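Long-range contacts in xylose isomerase domain protein TIM barrel (PDB 3TVA), which binds a magnesium ion and is probably an isomerase of the xylose isomerase-like TIM-barrel family: residues Gly14-Val19 with Gln39-His44; Asn187-Gly192 with Ala215-Val220. All blocks are in the same frame, centred on the assembly; numbering follows the deposited sequence. Where two conformers were deposited one is given.

Interaction 1. Residues Gly14-Val19 with Gln39-His44; sequences GVFTSV and QVHAPH
T17 makes the tight part of this contact. Its N-H runs to Q39 O over 2.8 Å, nearly straight at 165° and lying in the carbonyl plane. The T17 hydroxyl, placed by a chi1 of 61° in the crowded position between backbone N and carbonyl carbon, gives the same Q39 O a second proton from above that plane, with OG1 3.1 Å away. T17 O in turn takes the N-H of H41 at 2.8 Å. The bond from Q39 N to V15 O is slacker: 3.2 Å, with the donor above the carbonyl plane. This is the parallel pairing of strands 13-18 and 37-41, the first two of the TIM barrel, joined as a beta-alpha-beta unit through helix 27-32. F16, Q39 and H41 share the face nearer the metal site. With CG anti to its backbone N (chi1 -174°), F16 lays its ring along the second strand, CD1 3.9 Å from Q39 CB and CE2 3.9 Å from H41 CB. Beyond F16, Q39 uses OE1 to hydrogen-bond NE2 of the magnesium ligand H211, a second-shell link consistent with positioning that imidazole, while its NE2 is tied to OD1 of N182. On the other face OG1 of T17 leans against V40 CG2. Past H41 the strands part, and the fit loosens toward solvent. A water hydrogen-bonded to H41 O (2.8 Å) reaches V19 N only weakly, and the exposed V19 crosses V40 obliquely, CG2 to CG1 at 4.1 Å, and also brushes the P43 ring.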
loop_
_atom_site.group_PDB
_atom_site.type_symbol
_atom_site.label_atom_id
_atom_site.label_comp_id
_atom_site.label_asym_id
_atom_site.label_seq_id
_atom_site.Cartn_x
_atom_site.Cartn_y
_atom_site.Cartn_z
ATOM N N GLY A 14 5.743 -9.896 6.098
ATOM C CA GLY A 14 6.483 -8.657 6.067
ATOM C C GLY A 14 5.790 -7.654 6.945
ATOM O O GLY A 14 4.691 -7.906 7.453
ATOM N N VAL A 15 6.469 -6.544 7.198
ATOM C CA VAL A 15 5.845 -5.435 7.895
ATOM C C VAL A 15 6.110 -4.161 7.114
ATOM O O VAL A 15 7.087 -4.059 6.363
ATOM C CB VAL A 15 6.336 -5.283 9.361
ATOM C CG1 VAL A 15 6.069 -6.571 10.160
ATOM C CG2 VAL A 15 7.811 -4.912 9.396
ATOM N N PHE A 16 5.214 -3.199 7.271
ATOM C CA PHE A 16 5.341 -1.939 6.576
ATOM C C PHE A 16 6.202 -1.049 7.469
ATOM O O PHE A 16 5.875 -0.832 8.626
ATOM C CB PHE A 16 3.950 -1.342 6.300
ATOM C CG PHE A 16 3.987 -0.105 5.465
ATOM C CD1 PHE A 16 3.750 -0.169 4.100
ATOM C CD2 PHE A 16 4.269 1.126 6.039
ATOM C CE1 PHE A 16 3.792 0.976 3.314
ATOM C CE2 PHE A 16 4.311 2.281 5.259
ATOM C CZ PHE A 16 4.064 2.198 3.894
ATOM N N THR A 17 7.303 -0.544 6.926
ATOM C CA THR A 17 8.275 0.200 7.716
ATOM C C THR A 17 8.478 1.613 7.195
ATOM O O THR A 17 8.039 1.953 6.094
ATOM C CB THR A 17 9.650 -0.494 7.723
ATOM O OG1 THR A 17 10.158 -0.573 6.385
ATOM C CG2 THR A 17 9.535 -1.892 8.312
ATOM N N SER A 18 9.109 2.440 8.026
ATOM C CA SER A 18 9.481 3.805 7.654
ATOM C C SER A 18 10.942 4.017 8.011
ATOM O O SER A 18 11.385 3.530 9.046
ATOM C CB SER A 18 8.647 4.838 8.431
ATOM O OG SER A 18 7.340 4.973 7.898
ATOM N N VAL A 19 11.708 4.679 7.147
ATOM C CA VAL A 19 13.013 5.217 7.558
ATOM C C VAL A 19 12.875 6.461 8.448
ATOM O O VAL A 19 13.388 6.514 9.571
ATOM C CB VAL A 19 13.869 5.597 6.335
ATOM C CG1 VAL A 19 15.223 6.172 6.782
ATOM C CG2 VAL A 19 14.044 4.393 5.427
ATOM N N GLN A 39 7.841 -3.660 3.239
ATOM C CA GLN A 39 7.571 -2.540 2.357
ATOM C C GLN A 39 8.020 -1.314 3.126
ATOM O O GLN A 39 7.994 -1.298 4.349
ATOM C CB GLN A 39 6.086 -2.427 2.029
ATOM C CG GLN A 39 5.570 -3.565 1.172
ATOM C CD GLN A 39 4.154 -3.313 0.713
ATOM O OE1 GLN A 39 3.659 -2.195 0.819
ATOM N NE2 GLN A 39 3.491 -4.347 0.200
ATOM N N VAL A 40 8.476 -0.300 2.412
ATOM C CA VAL A 40 9.060 0.855 3.068
ATOM C C VAL A 40 8.416 2.141 2.582
ATOM O O VAL A 40 8.310 2.375 1.373
ATOM C CB VAL A 40 10.573 0.944 2.760
ATOM C CG1 VAL A 40 11.210 2.064 3.551
ATOM C CG2 VAL A 40 11.248 -0.378 3.087
ATOM N N HIS A 41 8.008 2.992 3.514
ATOM C CA HIS A 41 7.624 4.329 3.127
ATOM C C HIS A 41 8.886 5.092 2.688
ATOM O O HIS A 41 9.901 5.065 3.375
ATOM C CB HIS A 41 6.916 5.053 4.267
ATOM C CG HIS A 41 6.206 6.296 3.828
ATOM N ND1 HIS A 41 6.879 7.428 3.413
ATOM C CD2 HIS A 41 4.886 6.577 3.711
ATOM C CE1 HIS A 41 6.001 8.364 3.083
ATOM N NE2 HIS A 41 4.786 7.870 3.252
ATOM N N ALA A 42 8.832 5.755 1.537
ATOM C CA ALA A 42 10.007 6.470 1.034
ATOM C C ALA A 42 10.443 7.547 2.022
ATOM O O ALA A 42 9.616 8.193 2.654
ATOM C CB ALA A 42 9.729 7.096 -0.334
ATOM N N PRO A 43 11.753 7.731 2.158
ATOM C CA PRO A 43 12.294 8.726 3.084
ATOM C C PRO A 43 11.964 10.135 2.631
ATOM O O PRO A 43 11.525 10.341 1.488
ATOM C CB PRO A 43 13.802 8.481 3.028
ATOM C CG PRO A 43 14.038 7.853 1.697
ATOM C CD PRO A 43 12.810 7.021 1.417
ATOM N N HIS A 44 12.139 11.086 3.542
ATOM C CA HIS A 44 11.998 12.504 3.231
ATOM C C HIS A 44 12.949 12.914 2.106
ATOM O O HIS A 44 13.963 12.261 1.890
ATOM C CB HIS A 44 12.241 13.334 4.491
ATOM C CG HIS A 44 11.076 13.339 5.434
ATOM N ND1 HIS A 44 9.841 13.855 5.089
ATOM C CD2 HIS A 44 10.951 12.879 6.702
ATOM C CE1 HIS A 44 9.012 13.722 6.108
ATOM N NE2 HIS A 44 9.658 13.130 7.097
HETATM O O HOH W 1 10.414 6.765 5.479
#

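Interaction 2. Residues Asn187-Gly192 with Ala215-Val220; sequences NMILYG and ALWAPV
The carbonyl oxygen of I189 is gripped twice: a water donates to it from a short 2.5 Å, and the N-H of G192 reaches it in a weak bond of 3.1 Å. The second grip belongs to a Schellman motif that ends helix 185-190, with G192 as its C-prime residue at a positive phi of 72° and T193 N returning to M188 O. The water is also a bridge, because it accepts the N-H of A218 at 2.9 Å and so ties the helix end to the chain leaving barrel strand 207-216. Beside this polar link, I189 packs against one face of the W217 indole, the two side chains crossing at about a right angle. A chi1 of -64° sets CG1 beside the backbone N and CG2 anti to it, and this brings both branches against the ring. CG2 sits over the face of the five-membered ring, 3.9 Å from its centroid and 17° off the normal, a CH-pi contact. CG1 comes over the benzene half, 3.7 Å from W217 CZ2. G192, lacking a side chain, lets its own backbone meet the ring edge, with CA 3.7 Å from W217 CZ3. The same I189 methyl, CG2, also presses on the backbone of the second segment, 3.4 Å from W217 N, whose N-H is satisfied by D237 OD2. At the next residue, L190, the side chain also lies close to a glycerol bound in the crystal. A215 CB is met both by I189 CG2 and by the CD2 methyl of L190, the latter at 3.7 Å.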
loop_
_atom_site.group_PDB
_atom_site.type_symbol
_atom_site.label_atom_id
_atom_site.label_comp_id
_atom_site.label_asym_id
_atom_site.label_seq_id
_atom_site.Cartn_x
_atom_site.Cartn_y
_atom_site.Cartn_z
ATOM N N ASN A 187 -8.864 -0.765 3.960
ATOM C CA ASN A 187 -9.158 0.554 3.392
ATOM C C ASN A 187 -10.592 0.675 2.892
ATOM O O ASN A 187 -11.231 1.702 3.075
ATOM C CB ASN A 187 -8.172 0.940 2.274
ATOM C CG ASN A 187 -6.763 1.232 2.808
ATOM O OD1 ASN A 187 -6.547 1.286 4.020
ATOM N ND2 ASN A 187 -5.811 1.444 1.902
HETATM N N MSE A 188 -11.108 -0.377 2.271
HETATM C CA MSE A 188 -12.468 -0.300 1.753
HETATM C C MSE A 188 -13.517 -0.294 2.849
HETATM O O MSE A 188 -14.614 0.230 2.662
HETATM C CB MSE A 188 -12.729 -1.425 0.781
HETATM C CG MSE A 188 -11.911 -1.288 -0.476
HETATM SE SE MSE A 188 -12.631 -2.565 -1.716
HETATM C CE MSE A 188 -14.320 -1.666 -2.158
ATOM N N ILE A 189 -13.177 -0.875 3.993
ATOM C CA ILE A 189 -14.037 -0.778 5.157
ATOM C C ILE A 189 -13.942 0.607 5.785
ATOM O O ILE A 189 -14.945 1.174 6.219
ATOM C CB ILE A 189 -13.706 -1.878 6.173
ATOM C CG1 ILE A 189 -14.013 -3.242 5.548
ATOM C CG2 ILE A 189 -14.490 -1.673 7.449
ATOM C CD1 ILE A 189 -13.757 -4.419 6.461
ATOM N N LEU A 190 -12.730 1.153 5.822
ATOM C CA LEU A 190 -12.515 2.474 6.400
ATOM C C LEU A 190 -13.273 3.539 5.601
ATOM O O LEU A 190 -13.985 4.363 6.178
ATOM C CB LEU A 190 -11.016 2.783 6.490
ATOM C CG LEU A 190 -10.240 1.941 7.508
ATOM C CD1 LEU A 190 -8.734 2.139 7.344
ATOM C CD2 LEU A 190 -10.669 2.289 8.945
ATOM N N TYR A 191 -13.158 3.493 4.275
ATOM C CA TYR A 191 -13.935 4.387 3.415
ATOM C C TYR A 191 -15.422 4.051 3.354
ATOM O O TYR A 191 -16.225 4.869 2.914
ATOM C CB TYR A 191 -13.368 4.398 1.996
ATOM C CG TYR A 191 -12.042 5.106 1.878
ATOM C CD1 TYR A 191 -11.963 6.490 1.923
ATOM C CD2 TYR A 191 -10.870 4.389 1.714
ATOM C CE1 TYR A 191 -10.736 7.138 1.815
ATOM C CE2 TYR A 191 -9.650 5.019 1.614
ATOM C CZ TYR A 191 -9.586 6.390 1.660
ATOM O OH TYR A 191 -8.359 6.999 1.555
ATOM N N GLY A 192 -15.789 2.846 3.779
ATOM C CA GLY A 192 -17.187 2.427 3.774
ATOM C C GLY A 192 -17.755 2.159 2.381
ATOM O O GLY A 192 -18.957 2.230 2.155
ATOM N N ALA A 215 -10.213 -3.658 9.996
ATOM C CA ALA A 215 -11.000 -2.498 10.403
ATOM C C ALA A 215 -12.446 -2.870 10.693
ATOM O O ALA A 215 -12.931 -3.907 10.237
ATOM C CB ALA A 215 -10.943 -1.412 9.326
ATOM N N LEU A 216 -13.128 -2.007 11.441
ATOM C CA LEU A 216 -14.557 -2.152 11.711
ATOM C C LEU A 216 -15.322 -1.164 10.840
ATOM O O LEU A 216 -14.885 -0.022 10.669
ATOM C CB LEU A 216 -14.850 -1.856 13.189
ATOM C CG LEU A 216 -14.215 -2.791 14.222
ATOM C CD1 LEU A 216 -14.408 -2.246 15.657
ATOM C CD2 LEU A 216 -14.799 -4.220 14.098
ATOM N N TRP A 217 -16.448 -1.593 10.278
ATOM C CA TRP A 217 -17.310 -0.677 9.529
ATOM C C TRP A 217 -17.792 0.473 10.405
ATOM O O TRP A 217 -18.010 0.302 11.604
ATOM C CB TRP A 217 -18.550 -1.407 9.002
ATOM C CG TRP A 217 -18.252 -2.420 7.955
ATOM C CD1 TRP A 217 -18.113 -3.769 8.134
ATOM C CD2 TRP A 217 -18.056 -2.178 6.559
ATOM N NE1 TRP A 217 -17.830 -4.376 6.931
ATOM C CE2 TRP A 217 -17.789 -3.423 5.950
ATOM C CE3 TRP A 217 -18.067 -1.029 5.765
ATOM C CZ2 TRP A 217 -17.550 -3.554 4.584
ATOM C CZ3 TRP A 217 -17.822 -1.155 4.411
ATOM C CH2 TRP A 217 -17.565 -2.411 3.834
ATOM N N ALA A 218 -17.988 1.642 9.803
ATOM C CA ALA A 218 -18.748 2.701 10.463
ATOM C C ALA A 218 -20.209 2.256 10.571
ATOM O O ALA A 218 -20.625 1.325 9.873
ATOM C CB ALA A 218 -18.640 3.997 9.659
ATOM N N PRO A 219 -21.000 2.909 11.444
ATOM C CA PRO A 219 -22.447 2.647 11.436
ATOM C C PRO A 219 -23.005 2.839 10.026
ATOM O O PRO A 219 -22.446 3.644 9.273
ATOM C CB PRO A 219 -22.996 3.716 12.374
ATOM C CG PRO A 219 -21.873 3.979 13.326
ATOM C CD PRO A 219 -20.608 3.836 12.524
ATOM N N VAL A 220 -24.052 2.093 9.669
ATOM C CA VAL A 220 -24.554 2.041 8.290
ATOM C C VAL A 220 -24.781 3.411 7.664
ATOM O O VAL A 220 -24.353 3.669 6.533
ATOM C CB VAL A 220 -25.881 1.260 8.189
ATOM C CG1 VAL A 220 -26.364 1.221 6.741
ATOM C CG2 VAL A 220 -25.720 -0.149 8.741
HETATM O O HOH W 2 -17.049 2.289 7.094
#

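In the fold
Interaction 1 comes first from the N terminus: strand 13-18 leads through helix 27-32 into strand 37-41, and the contact closes that crossover at the start of the barrel. The chain then builds strands 66-71 to 179-183 before helix 185-190 opens interaction 2, which closes after helix 196-203, at the end of strand 207-216. The two loops follow in series, neither nested nor crossed, and their centres lie about 25 Å apart. Interaction 1 joins neighbouring strands, whereas interaction 2 fastens a helix end to the exit of a strand. Both reach the same barrel sheet, and the magnesium ligands E158, D184, H211 and E259 also come from this barrel.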